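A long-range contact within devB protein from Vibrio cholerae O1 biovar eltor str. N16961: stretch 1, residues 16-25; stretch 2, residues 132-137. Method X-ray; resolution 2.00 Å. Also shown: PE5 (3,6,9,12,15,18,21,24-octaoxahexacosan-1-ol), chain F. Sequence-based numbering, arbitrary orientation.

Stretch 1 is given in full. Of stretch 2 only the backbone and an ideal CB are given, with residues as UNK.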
# COMPACT_ATOMS: atom_id res chain seq x y z
N SER A 16 4.79 -2.11 -10.46
CA SER A 16 4.20 -1.17 -9.50
C SER A 16 5.12 0.05 -9.36
O SER A 16 4.65 1.21 -9.38
CB SER A 16 4.00 -1.85 -8.15
OG SER A 16 3.43 -0.94 -7.25
N LEU A 17 6.43 -0.19 -9.26
CA LEU A 17 7.37 0.91 -9.12
C LEU A 17 7.41 1.83 -10.36
O LEU A 17 7.49 3.06 -10.23
CB LEU A 17 8.76 0.36 -8.83
CG LEU A 17 8.90 -0.44 -7.52
CD1 LEU A 17 10.27 -1.18 -7.49
CD2 LEU A 17 8.76 0.47 -6.26
N ALA A 18 7.37 1.22 -11.54
CA ALA A 18 7.45 1.97 -12.79
C ALA A 18 6.16 2.79 -12.96
O ALA A 18 6.19 3.94 -13.44
CB ALA A 18 7.60 1.00 -13.97
N ASP A 19 5.03 2.21 -12.55
CA ASP A 19 3.77 2.99 -12.63
C ASP A 19 3.84 4.22 -11.74
O ASP A 19 3.38 5.30 -12.13
CB ASP A 19 2.54 2.16 -12.31
CG ASP A 19 2.24 1.12 -13.40
OD1 ASP A 19 2.71 1.29 -14.55
OD2 ASP A 19 1.53 0.15 -13.10
N ASP A 20 4.45 4.07 -10.56
CA ASP A 20 4.60 5.21 -9.65
C ASP A 20 5.56 6.24 -10.26
O ASP A 20 5.29 7.43 -10.20
CB ASP A 20 5.14 4.74 -8.29
CG ASP A 20 4.06 4.17 -7.39
OD1 ASP A 20 2.88 4.14 -7.80
OD2 ASP A 20 4.38 3.76 -6.26
N MSE A 21 6.66 5.76 -10.85
CA MSE A 21 7.63 6.65 -11.50
C MSE A 21 6.94 7.51 -12.58
O MSE A 21 7.16 8.72 -12.67
CB MSE A 21 8.76 5.80 -12.10
CG MSE A 21 10.02 6.54 -12.41
SE MSE A 21 10.97 6.87 -10.70
CE MSE A 21 11.80 5.26 -10.41
N LEU A 22 6.14 6.86 -13.41
CA LEU A 22 5.31 7.56 -14.39
C LEU A 22 4.42 8.64 -13.73
O LEU A 22 4.42 9.82 -14.15
CB LEU A 22 4.43 6.55 -15.16
CG LEU A 22 3.50 7.10 -16.26
CD1 LEU A 22 4.28 7.95 -17.25
CD2 LEU A 22 2.78 5.97 -17.00
N ALA A 23 3.65 8.25 -12.71
CA ALA A 23 2.73 9.19 -12.07
C ALA A 23 3.48 10.37 -11.43
O ALA A 23 3.07 11.53 -11.55
CB ALA A 23 1.88 8.45 -10.98
N TYR A 24 4.58 10.07 -10.75
CA TYR A 24 5.42 11.14 -10.20
C TYR A 24 5.82 12.13 -11.30
O TYR A 24 5.76 13.34 -11.07
CB TYR A 24 6.70 10.57 -9.58
CG TYR A 24 6.55 10.09 -8.15
CD1 TYR A 24 6.14 10.97 -7.12
CD2 TYR A 24 6.89 8.76 -7.79
CE1 TYR A 24 6.05 10.53 -5.78
CE2 TYR A 24 6.79 8.32 -6.46
CZ TYR A 24 6.37 9.20 -5.47
OH TYR A 24 6.28 8.77 -4.15
N SER A 25 6.21 11.62 -12.48
CA SER A 25 6.70 12.49 -13.57
C SER A 25 5.64 13.42 -14.17
O SER A 25 5.95 14.38 -14.85
CB SER A 25 7.32 11.65 -14.70
OG SER A 25 6.32 11.07 -15.54
N UNK A 132 13.64 13.98 0.39
CA UNK A 132 13.41 13.21 -0.82
C UNK A 132 11.94 12.87 -0.96
O UNK A 132 11.24 12.59 0.03
CB UNK A 132 14.25 11.93 -0.82
N UNK A 133 11.48 12.91 -2.20
CA UNK A 133 10.13 12.43 -2.50
C UNK A 133 10.05 10.93 -2.37
O UNK A 133 9.02 10.39 -1.92
CB UNK A 133 9.70 12.85 -3.91
N UNK A 134 11.14 10.24 -2.71
CA UNK A 134 11.12 8.78 -2.75
C UNK A 134 12.53 8.24 -2.70
O UNK A 134 13.41 8.66 -3.50
CB UNK A 134 10.40 8.28 -4.00
N UNK A 135 12.78 7.32 -1.79
CA UNK A 135 14.08 6.66 -1.72
C UNK A 135 13.81 5.17 -1.87
O UNK A 135 13.06 4.58 -1.06
CB UNK A 135 14.82 6.98 -0.42
N UNK A 136 14.45 4.57 -2.87
CA UNK A 136 14.39 3.11 -3.09
C UNK A 136 15.61 2.52 -2.38
O UNK A 136 16.76 3.00 -2.59
CB UNK A 136 14.38 2.75 -4.58
N UNK A 137 15.37 1.50 -1.55
CA UNK A 137 16.42 0.94 -0.70
C UNK A 137 16.50 -0.55 -0.88
O UNK A 137 15.50 -1.20 -1.22
CB UNK A 137 16.18 1.28 0.77
O1 PE5 F . 0.10 11.62 -8.15
C1 PE5 F . 1.30 11.41 -7.39
C2 PE5 F . 2.13 10.29 -8.01
O2 PE5 F . 2.70 9.46 -6.99
C3 PE5 F . 2.61 8.07 -7.23
C4 PE5 F . 3.03 7.38 -5.96
O3 PE5 F . 1.89 7.07 -5.16

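The helix of residues 16-25 runs nearly antiparallel to the strand of stretch 2, the N-to-C directions differing by 160° and the axes approaching no closer than 12.1 Å. That gap is too wide for backbone contact, so side chains must fill it. From the helix come Leu 17, Asp 20, Met 21 and Tyr 24, spaced so that they share the side of the helix facing the strand.

Position 132 precedes the strand, and its ideal CB has nothing of stretch 1 within 5.5 Å. The helix therefore sets little constraint there, and almost any side chain compatible with an extended backbone would do. The residue is Phe 132, which makes no contact with the helix.

At position 133 the CA-to-CB bond points toward the helix, and the ideal CB lies 4.7 Å from Tyr 24 CE1. Phi and psi of -71° and -34° are helical values that most residues accept, although beta-branched ones are less at ease with them. Beside the ring a small or polar side chain would suit, as would a longer one directed past it. The residue is Asp 133. Its carboxylate lies farther from the tyrosine ring than its CB does and is hydrogen-bonded elsewhere in the structure, while its backbone serves the contact: a water donates to Asp 133 O at 2.7 Å and lies 2.7 Å from Tyr 24 OH, bridging two atoms that, at 3.9 Å from Tyr 24 OH to Asp 133 O, are too far apart to bond directly.

Position 134 begins the strand, with phi and psi of -161° and 129°. Its CB points toward the helix and sits 4.2 Å from Tyr 24 OH, and beyond it lies a long space lined by the Tyr 24 ring, the selenium of Met 21, the CB of Asp 20 and CD2 of Leu 17. A small residue would leave much of this space empty; a large apolar or aromatic one, such as Leu, Met, Phe or Trp, would suit. The residue is Trp 134, with chi1 in t, and it has 128 Å² covered by the helix, the largest share of any residue here. Its CE3 is 3.3 Å from Tyr 24 CE2, the two six-membered rings meeting obliquely with planes at 40°. Farther along, Met 21 SE lies 4.1 Å from Trp 134 CZ3 and Asp 20 CB 3.8 Å from Trp 134 CH2, whereas Leu 17 CD2 meets the ring edge 3.4 Å from Trp 134 CZ2.

Position 135 is out of reach of the helix, as strand alternation predicts, and its extended backbone favors beta-branched residues. It is Ile 135.

Position 136 faces the helix again, but from its CB nothing of stretch 1 is within 5.5 Å. Leu 17 is the nearest residue in register, so a medium or large apolar side chain could reach its methyls. Leu 136 does so modestly, its CD2 4.4 Å from Leu 17 CD2.

Position 137 is once more out of reach, and stretch 1 does not discriminate among candidates; it is Leu 137.

Stretch 2, residues 132-137: FDWILL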
# COMPACT_ATOMS: atom_id res chain seq x y z
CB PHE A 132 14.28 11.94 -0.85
CG PHE A 132 15.67 12.21 -1.38
CD1 PHE A 132 16.64 12.80 -0.57
CD2 PHE A 132 15.98 11.95 -2.72
CE1 PHE A 132 17.91 13.11 -1.06
CE2 PHE A 132 17.24 12.25 -3.25
CZ PHE A 132 18.21 12.81 -2.44
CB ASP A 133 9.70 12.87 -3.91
CG ASP A 133 9.55 14.36 -4.02
OD1 ASP A 133 8.51 14.90 -3.59
OD2 ASP A 133 10.50 15.01 -4.51
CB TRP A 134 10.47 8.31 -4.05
CG TRP A 134 10.03 6.84 -4.04
CD1 TRP A 134 9.94 5.99 -2.95
CD2 TRP A 134 9.57 6.09 -5.18
NE1 TRP A 134 9.46 4.76 -3.36
CE2 TRP A 134 9.22 4.80 -4.72
CE3 TRP A 134 9.45 6.39 -6.55
CZ2 TRP A 134 8.71 3.80 -5.59
CZ3 TRP A 134 8.94 5.40 -7.41
CH2 TRP A 134 8.58 4.12 -6.92
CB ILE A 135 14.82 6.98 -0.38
CG1 ILE A 135 14.99 8.51 -0.20
CG2 ILE A 135 16.18 6.25 -0.31
CD1 ILE A 135 15.76 8.91 1.09
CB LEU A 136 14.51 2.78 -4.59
CG LEU A 136 13.41 3.38 -5.50
CD1 LEU A 136 13.53 2.74 -6.92
CD2 LEU A 136 12.07 3.10 -4.93
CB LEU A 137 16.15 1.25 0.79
CG LEU A 137 16.25 2.75 1.10
CD1 LEU A 137 15.69 2.99 2.52
CD2 LEU A 137 17.74 3.23 1.01
O HOH W 1 6.39 10.69 -2.30
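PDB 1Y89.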